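Local coordinates for hypothetical protein TT1465 (Thermus thermophilus, PDB 1WEK) that is of unknown function but belongs to a family with a Rossmann-like fold, a parallel sheet flanked by helices, at residues V133-P139 with F163-D169. Numbering follows the deposited sequence.
Sequences VGFVFLP and FPVFLLD
Phe137 and Val165 meet on one face of two neighbouring parallel strands, 132-137 and 165-168, which are joined through helix 142-156 in a beta-alpha-beta unit of a Rossmann-like sheet. Four backbone hydrogen bonds zip the strands together: the first runs from Phe135 N to Pro164 O (3.0 Å) and the last from Leu168 N to Phe137 O (2.9 Å). Pro164, which has no N-H to give, can still offer its carbonyl to the ladder.

Side chains alternate between the faces. On the one facing helix 142-156, Phe137 holds its CG beside its own backbone N (chi1 -63°), which lays the ring back along the strand until CE1 comes within 4.0 Å of Val165 CG1. Leu167 CD2 approaches the root of the same side chain, 3.8 Å from Phe137 CB, while Phe166 O lies at the ring edge. Val165, branched at CB, suits its place because its two methyls serve different rings: CG1 goes to Phe137, whereas CG2 sits 4.1 Å from Phe135 CD1. Phe43 also stacks on Phe137.

The opposite face, carrying Val136 and Phe166, is covered by helix 203-211. There Leu168 reaches back with CD1 to Val136 CG1 (3.8 Å) and also lies side by side with Leu138. Past the strands, Asp169 caps the following helix through OD1 to the backbone N of Tyr172; its CB packs 3.8 Å from Pro139 CG. Proline fits here because no N-H is needed where Pro139 CD rests 3.3 Å from Leu168 O.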
loop_
_atom_site.group_PDB
_atom_site.type_symbol
_atom_site.label_atom_id
_atom_site.label_comp_id
_atom_site.label_asym_id
_atom_site.label_seq_id
_atom_site.Cartn_x
_atom_site.Cartn_y
_atom_site.Cartn_z
ATOM N N VAL A 133 23.566 11.662 14.620
ATOM C CA VAL A 133 24.040 12.972 15.027
ATOM C C VAL A 133 25.537 13.003 14.757
ATOM O O VAL A 133 26.221 13.979 15.075
ATOM C CB VAL A 133 23.796 13.232 16.541
ATOM C CG1 VAL A 133 22.306 13.270 16.842
ATOM C CG2 VAL A 133 24.459 12.146 17.368
ATOM N N GLY A 134 26.042 11.921 14.167
ATOM C CA GLY A 134 27.466 11.825 13.856
ATOM C C GLY A 134 27.866 10.476 13.254
ATOM O O GLY A 134 27.103 9.514 13.325
ATOM N N PHE A 135 29.058 10.411 12.659
ATOM C CA PHE A 135 29.577 9.192 12.040
ATOM C C PHE A 135 31.061 9.032 12.356
ATOM O O PHE A 135 31.844 9.969 12.180
ATOM C CB PHE A 135 29.429 9.232 10.507
ATOM C CG PHE A 135 28.043 9.510 10.043
ATOM C CD1 PHE A 135 27.583 10.826 9.936
ATOM C CD2 PHE A 135 27.172 8.465 9.768
ATOM C CE1 PHE A 135 26.268 11.093 9.565
ATOM C CE2 PHE A 135 25.849 8.716 9.396
ATOM C CZ PHE A 135 25.395 10.030 9.296
ATOM N N VAL A 136 31.437 7.842 12.816
ATOM C CA VAL A 136 32.829 7.542 13.131
ATOM C C VAL A 136 33.299 6.347 12.283
ATOM O O VAL A 136 32.723 5.259 12.328
ATOM C CB VAL A 136 33.015 7.190 14.625
ATOM C CG1 VAL A 136 34.509 7.163 14.969
ATOM C CG2 VAL A 136 32.284 8.224 15.512
ATOM N N PHE A 137 34.355 6.549 11.513
ATOM C CA PHE A 137 34.882 5.463 10.689
ATOM C C PHE A 137 36.228 4.941 11.203
ATOM O O PHE A 137 37.230 5.655 11.195
ATOM C CB PHE A 137 34.977 5.931 9.234
ATOM C CG PHE A 137 33.630 6.274 8.639
ATOM C CD1 PHE A 137 33.062 7.524 8.845
ATOM C CD2 PHE A 137 32.886 5.307 7.980
ATOM C CE1 PHE A 137 31.761 7.808 8.414
ATOM C CE2 PHE A 137 31.573 5.580 7.540
ATOM C CZ PHE A 137 31.012 6.839 7.765
ATOM N N LEU A 138 36.234 3.692 11.677
ATOM C CA LEU A 138 37.466 3.079 12.173
ATOM C C LEU A 138 38.070 2.244 11.044
ATOM O O LEU A 138 37.405 1.995 10.037
ATOM C CB LEU A 138 37.155 2.192 13.394
ATOM C CG LEU A 138 36.762 2.931 14.678
ATOM C CD1 LEU A 138 35.569 2.250 15.360
ATOM C CD2 LEU A 138 37.957 2.976 15.609
ATOM N N PRO A 139 39.354 1.852 11.159
ATOM C CA PRO A 139 39.899 1.039 10.063
ATOM C C PRO A 139 38.902 -0.061 9.702
ATOM O O PRO A 139 38.309 -0.703 10.593
ATOM C CB PRO A 139 41.183 0.483 10.660
ATOM C CG PRO A 139 41.687 1.661 11.465
ATOM C CD PRO A 139 40.414 2.220 12.119
ATOM N N PHE A 163 26.266 16.741 9.944
ATOM C CA PHE A 163 26.721 16.262 11.240
ATOM C C PHE A 163 28.203 15.917 11.172
ATOM O O PHE A 163 28.749 15.743 10.095
ATOM C CB PHE A 163 25.912 15.045 11.673
ATOM C CG PHE A 163 24.456 15.339 11.889
ATOM C CD1 PHE A 163 23.525 15.092 10.883
ATOM C CD2 PHE A 163 24.011 15.864 13.100
ATOM C CE1 PHE A 163 22.163 15.360 11.079
ATOM C CE2 PHE A 163 22.657 16.135 13.308
ATOM C CZ PHE A 163 21.731 15.880 12.291
ATOM N N PRO A 164 28.876 15.811 12.328
ATOM C CA PRO A 164 30.306 15.487 12.324
ATOM C C PRO A 164 30.670 14.124 11.714
ATOM O O PRO A 164 29.970 13.131 11.910
ATOM C CB PRO A 164 30.687 15.544 13.806
ATOM C CG PRO A 164 29.602 16.343 14.445
ATOM C CD PRO A 164 28.371 15.957 13.702
ATOM N N VAL A 165 31.768 14.096 10.963
ATOM C CA VAL A 165 32.274 12.854 10.375
ATOM C C VAL A 165 33.735 12.717 10.808
ATOM O O VAL A 165 34.546 13.619 10.596
ATOM C CB VAL A 165 32.221 12.851 8.841
ATOM C CG1 VAL A 165 32.948 11.619 8.318
ATOM C CG2 VAL A 165 30.778 12.851 8.352
ATOM N N PHE A 166 34.066 11.598 11.443
ATOM C CA PHE A 166 35.433 11.377 11.882
ATOM C C PHE A 166 36.032 10.092 11.322
ATOM O O PHE A 166 35.325 9.114 11.105
ATOM C CB PHE A 166 35.491 11.307 13.411
ATOM C CG PHE A 166 35.126 12.584 14.090
ATOM C CD1 PHE A 166 33.804 12.873 14.389
ATOM C CD2 PHE A 166 36.109 13.500 14.440
ATOM C CE1 PHE A 166 33.470 14.053 15.028
ATOM C CE2 PHE A 166 35.786 14.679 15.076
ATOM C CZ PHE A 166 34.465 14.953 15.370
ATOM N N LEU A 167 37.341 10.108 11.086
ATOM C CA LEU A 167 38.055 8.928 10.615
ATOM C C LEU A 167 39.102 8.684 11.681
ATOM O O LEU A 167 39.978 9.521 11.898
ATOM C CB LEU A 167 38.767 9.179 9.289
ATOM C CG LEU A 167 38.004 9.791 8.115
ATOM C CD1 LEU A 167 38.809 9.540 6.867
ATOM C CD2 LEU A 167 36.603 9.174 7.970
ATOM N N LEU A 168 39.002 7.556 12.366
ATOM C CA LEU A 168 39.965 7.233 13.399
ATOM C C LEU A 168 41.136 6.444 12.855
ATOM O O LEU A 168 40.959 5.489 12.090
ATOM C CB LEU A 168 39.295 6.455 14.535
ATOM C CG LEU A 168 38.677 7.333 15.622
ATOM C CD1 LEU A 168 37.898 6.473 16.616
ATOM C CD2 LEU A 168 39.799 8.105 16.321
ATOM N N ASP A 169 42.330 6.856 13.276
ATOM C CA ASP A 169 43.605 6.247 12.899
ATOM C C ASP A 169 44.152 6.851 11.604
ATOM O O ASP A 169 43.960 6.308 10.518
ATOM C CB ASP A 169 43.474 4.730 12.757
ATOM C CG ASP A 169 44.817 4.061 12.555
ATOM O OD1 ASP A 169 45.686 4.675 11.875
ATOM O OD2 ASP A 169 45.010 2.929 13.065
#